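Local coordinates for protein (hdlp (histone deacetylase-like protein)) (Aquifex aeolicus, PDB 1C3P) that probably acts as a zinc-dependent deacetylase of the histone deacetylase family, with a possible part in acetoin breakdown, at residues A[167-172]-A[190-195]. Numbering follows the deposited sequence.
Sequences LDAHHC and LHQSPE
Q192 illustrates how one residue can satisfy a buried acceptor twice, gripping A169 O from opposite faces of the carbonyl plane. Its backbone N donates to A169 O over 2.8 Å, nearly straight at 174°; its NE2 donates over 3.0 Å to A169 O, which lies in the Q192 side-chain amide plane. With CG beside the backbone N (chi1 -61°), the extended glutamine chain runs alongside this acceptor and brings NE2 to it; OE1 accepts from K267 N. NE2 sits over one face of the H170 ring, whose ND1 is hydrogen-bonded to D258 OD2. A water accepts from H171 N and donates to Q192 O, and that carbonyl receives a second bond, from H191 ND1 at 3.3 Å. With ND1 so engaged, the H191 imidazole takes H171 CB over its face, 3.5 Å from the ring centroid. An alanine in place of H191 would probably leave Q192 O without its ring donor and open a gap beneath H171 CB. D168 OD2 accepts from H170 N, closing an Asx turn. The contact ties strand 185-192 to the loop leaving strand 162-166; D168 and H170 there, with D258, bind zinc in another structure of this protein, though not here: the arginase/deacetylase metal site.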
ATOM      1  N   LEU A 167      -2.560   6.127  -0.296  1.00 14.02           N
ATOM      2  CA  LEU A 167      -1.489   7.104  -0.116  1.00 12.05           C
ATOM      3  C   LEU A 167      -0.141   6.713  -0.706  1.00 12.62           C
ATOM      4  O   LEU A 167       0.847   7.436  -0.549  1.00 15.00           O
ATOM      5  CB  LEU A 167      -1.330   7.434   1.376  1.00 14.61           C
ATOM      6  CG  LEU A 167      -2.611   8.034   1.977  1.00 17.20           C
ATOM      7  CD1 LEU A 167      -2.333   8.476   3.404  1.00 28.82           C
ATOM      8  CD2 LEU A 167      -3.089   9.236   1.146  1.00 18.59           C
ATOM      9  N   ASP A 168      -0.111   5.564  -1.371  1.00 14.35           N
ATOM     10  CA  ASP A 168       1.098   5.075  -2.039  1.00 19.50           C
ATOM     11  C   ASP A 168       1.456   6.123  -3.099  1.00 16.30           C
ATOM     12  O   ASP A 168       0.564   6.748  -3.659  1.00 17.72           O
ATOM     13  CB  ASP A 168       0.786   3.753  -2.740  1.00 25.15           C
ATOM     14  CG  ASP A 168       2.020   3.053  -3.249  1.00 48.45           C
ATOM     15  OD1 ASP A 168       2.781   2.530  -2.413  1.00 64.45           O
ATOM     16  OD2 ASP A 168       2.238   3.031  -4.480  1.00 44.71           O
ATOM     17  N   ALA A 169       2.751   6.277  -3.390  1.00 14.11           N
ATOM     18  CA  ALA A 169       3.239   7.252  -4.374  1.00 19.61           C
ATOM     19  C   ALA A 169       2.889   6.894  -5.822  1.00 18.23           C
ATOM     20  O   ALA A 169       3.230   7.632  -6.745  1.00 17.20           O
ATOM     21  CB  ALA A 169       4.777   7.435  -4.227  1.00 13.56           C
ATOM     22  N   HIS A 170       2.231   5.751  -6.019  1.00 16.53           N
ATOM     23  CA  HIS A 170       1.814   5.347  -7.360  1.00 17.51           C
ATOM     24  C   HIS A 170       0.308   5.132  -7.350  1.00 16.72           C
ATOM     25  O   HIS A 170      -0.263   4.716  -6.341  1.00 15.92           O
ATOM     26  CB  HIS A 170       2.502   4.047  -7.808  1.00 22.32           C
ATOM     27  CG  HIS A 170       3.989   4.150  -7.915  1.00 25.38           C
ATOM     28  ND1 HIS A 170       4.829   4.031  -6.829  1.00 18.17           N
ATOM     29  CD2 HIS A 170       4.785   4.391  -8.985  1.00 19.33           C
ATOM     30  CE1 HIS A 170       6.079   4.193  -7.226  1.00 30.34           C
ATOM     31  NE2 HIS A 170       6.080   4.413  -8.530  1.00 17.51           N
ATOM     32  N   HIS A 171      -0.331   5.406  -8.486  1.00 15.28           N
ATOM     33  CA  HIS A 171      -1.777   5.263  -8.645  1.00 12.53           C
ATOM     34  C   HIS A 171      -2.280   3.815  -8.554  1.00 15.55           C
ATOM     35  O   HIS A 171      -1.679   2.900  -9.120  1.00 17.03           O
ATOM     36  CB  HIS A 171      -2.165   5.894  -9.994  1.00 14.09           C
ATOM     37  CG  HIS A 171      -3.572   5.630 -10.435  1.00 17.27           C
ATOM     38  ND1 HIS A 171      -4.678   6.036  -9.718  1.00 26.73           N
ATOM     39  CD2 HIS A 171      -4.051   5.024 -11.550  1.00 12.48           C
ATOM     40  CE1 HIS A 171      -5.774   5.687 -10.370  1.00 15.98           C
ATOM     41  NE2 HIS A 171      -5.420   5.073 -11.485  1.00 20.03           N
ATOM     42  N   CYS A 172      -3.377   3.614  -7.828  1.00 14.33           N
ATOM     43  CA  CYS A 172      -4.001   2.296  -7.684  1.00 13.65           C
ATOM     44  C   CYS A 172      -4.844   2.030  -8.938  1.00 16.52           C
ATOM     45  O   CYS A 172      -6.072   1.942  -8.871  1.00 14.95           O
ATOM     46  CB  CYS A 172      -4.905   2.273  -6.436  1.00 12.99           C
ATOM     47  SG  CYS A 172      -5.995   3.719  -6.255  1.00 17.17           S
ATOM     48  N   LEU A 190      -3.741   9.616  -4.024  1.00 14.92           N
ATOM     49  CA  LEU A 190      -2.804  10.709  -4.236  1.00 15.54           C
ATOM     50  C   LEU A 190      -1.611   9.924  -4.789  1.00 14.31           C
ATOM     51  O   LEU A 190      -1.328   8.829  -4.321  1.00 15.43           O
ATOM     52  CB  LEU A 190      -2.359  11.414  -2.946  1.00 21.02           C
ATOM     53  CG  LEU A 190      -3.275  11.911  -1.830  1.00 30.17           C
ATOM     54  CD1 LEU A 190      -2.604  13.121  -1.198  1.00 19.75           C
ATOM     55  CD2 LEU A 190      -4.632  12.260  -2.325  1.00 19.08           C
ATOM     56  N   HIS A 191      -0.902  10.471  -5.764  1.00 16.88           N
ATOM     57  CA  HIS A 191       0.215   9.740  -6.345  1.00 14.34           C
ATOM     58  C   HIS A 191       1.034  10.610  -7.288  1.00 16.19           C
ATOM     59  O   HIS A 191       0.620  11.722  -7.627  1.00 16.73           O
ATOM     60  CB  HIS A 191      -0.341   8.517  -7.080  1.00 17.34           C
ATOM     61  CG  HIS A 191      -1.527   8.838  -7.947  1.00 14.27           C
ATOM     62  ND1 HIS A 191      -1.421   9.462  -9.174  1.00 21.22           N
ATOM     63  CD2 HIS A 191      -2.851   8.674  -7.724  1.00  9.60           C
ATOM     64  CE1 HIS A 191      -2.631   9.665  -9.670  1.00 17.22           C
ATOM     65  NE2 HIS A 191      -3.516   9.194  -8.810  1.00 20.70           N
ATOM     66  N   GLN A 192       2.219  10.124  -7.664  1.00 14.78           N
ATOM     67  CA  GLN A 192       3.074  10.856  -8.609  1.00 16.33           C
ATOM     68  C   GLN A 192       2.274  10.913  -9.892  1.00 15.06           C
ATOM     69  O   GLN A 192       1.619   9.936 -10.254  1.00 19.23           O
ATOM     70  CB  GLN A 192       4.365  10.094  -8.906  1.00 17.07           C
ATOM     71  CG  GLN A 192       5.248   9.828  -7.719  1.00 18.15           C
ATOM     72  CD  GLN A 192       6.318   8.817  -8.063  1.00 14.74           C
ATOM     73  OE1 GLN A 192       7.398   9.164  -8.578  1.00 20.46           O
ATOM     74  NE2 GLN A 192       6.005   7.544  -7.836  1.00 13.44           N
ATOM     75  N   SER A 193       2.318  12.040 -10.590  1.00 15.63           N
ATOM     76  CA  SER A 193       1.575  12.127 -11.837  1.00 13.84           C
ATOM     77  C   SER A 193       2.031  11.076 -12.874  1.00 11.80           C
ATOM     78  O   SER A 193       3.216  10.809 -13.022  1.00 18.44           O
ATOM     79  CB  SER A 193       1.725  13.526 -12.456  1.00 17.28           C
ATOM     80  OG  SER A 193       1.098  13.555 -13.734  1.00 17.58           O
ATOM     81  N   PRO A 194       1.077  10.493 -13.608  1.00 14.59           N
ATOM     82  CA  PRO A 194       1.339   9.482 -14.643  1.00 15.30           C
ATOM     83  C   PRO A 194       2.081  10.162 -15.797  1.00 16.40           C
ATOM     84  O   PRO A 194       2.578   9.493 -16.711  1.00 19.43           O
ATOM     85  CB  PRO A 194      -0.070   9.037 -15.074  1.00 18.33           C
ATOM     86  CG  PRO A 194      -0.987   9.569 -13.991  1.00 22.34           C
ATOM     87  CD  PRO A 194      -0.354  10.849 -13.601  1.00 19.22           C
ATOM     88  N   GLU A 195       2.136  11.492 -15.784  1.00 20.57           N
ATOM     89  CA  GLU A 195       2.875  12.180 -16.847  1.00 30.15           C
ATOM     90  C   GLU A 195       4.355  11.804 -16.691  1.00 26.92           C
ATOM     91  O   GLU A 195       5.115  11.861 -17.658  1.00 24.59           O
ATOM     92  CB  GLU A 195       2.691  13.707 -16.786  1.00 31.91           C
ATOM     93  CG  GLU A 195       3.588  14.455 -15.810  1.00 45.60           C
ATOM     94  CD  GLU A 195       4.945  14.876 -16.388  1.00 34.45           C
ATOM     95  OE1 GLU A 195       5.782  15.336 -15.589  1.00 43.98           O
ATOM     96  OE2 GLU A 195       5.186  14.775 -17.617  1.00 38.39           O
TER
HETATM   97  O   HOH W   1       1.381   7.003 -10.238  1.00 18.81           O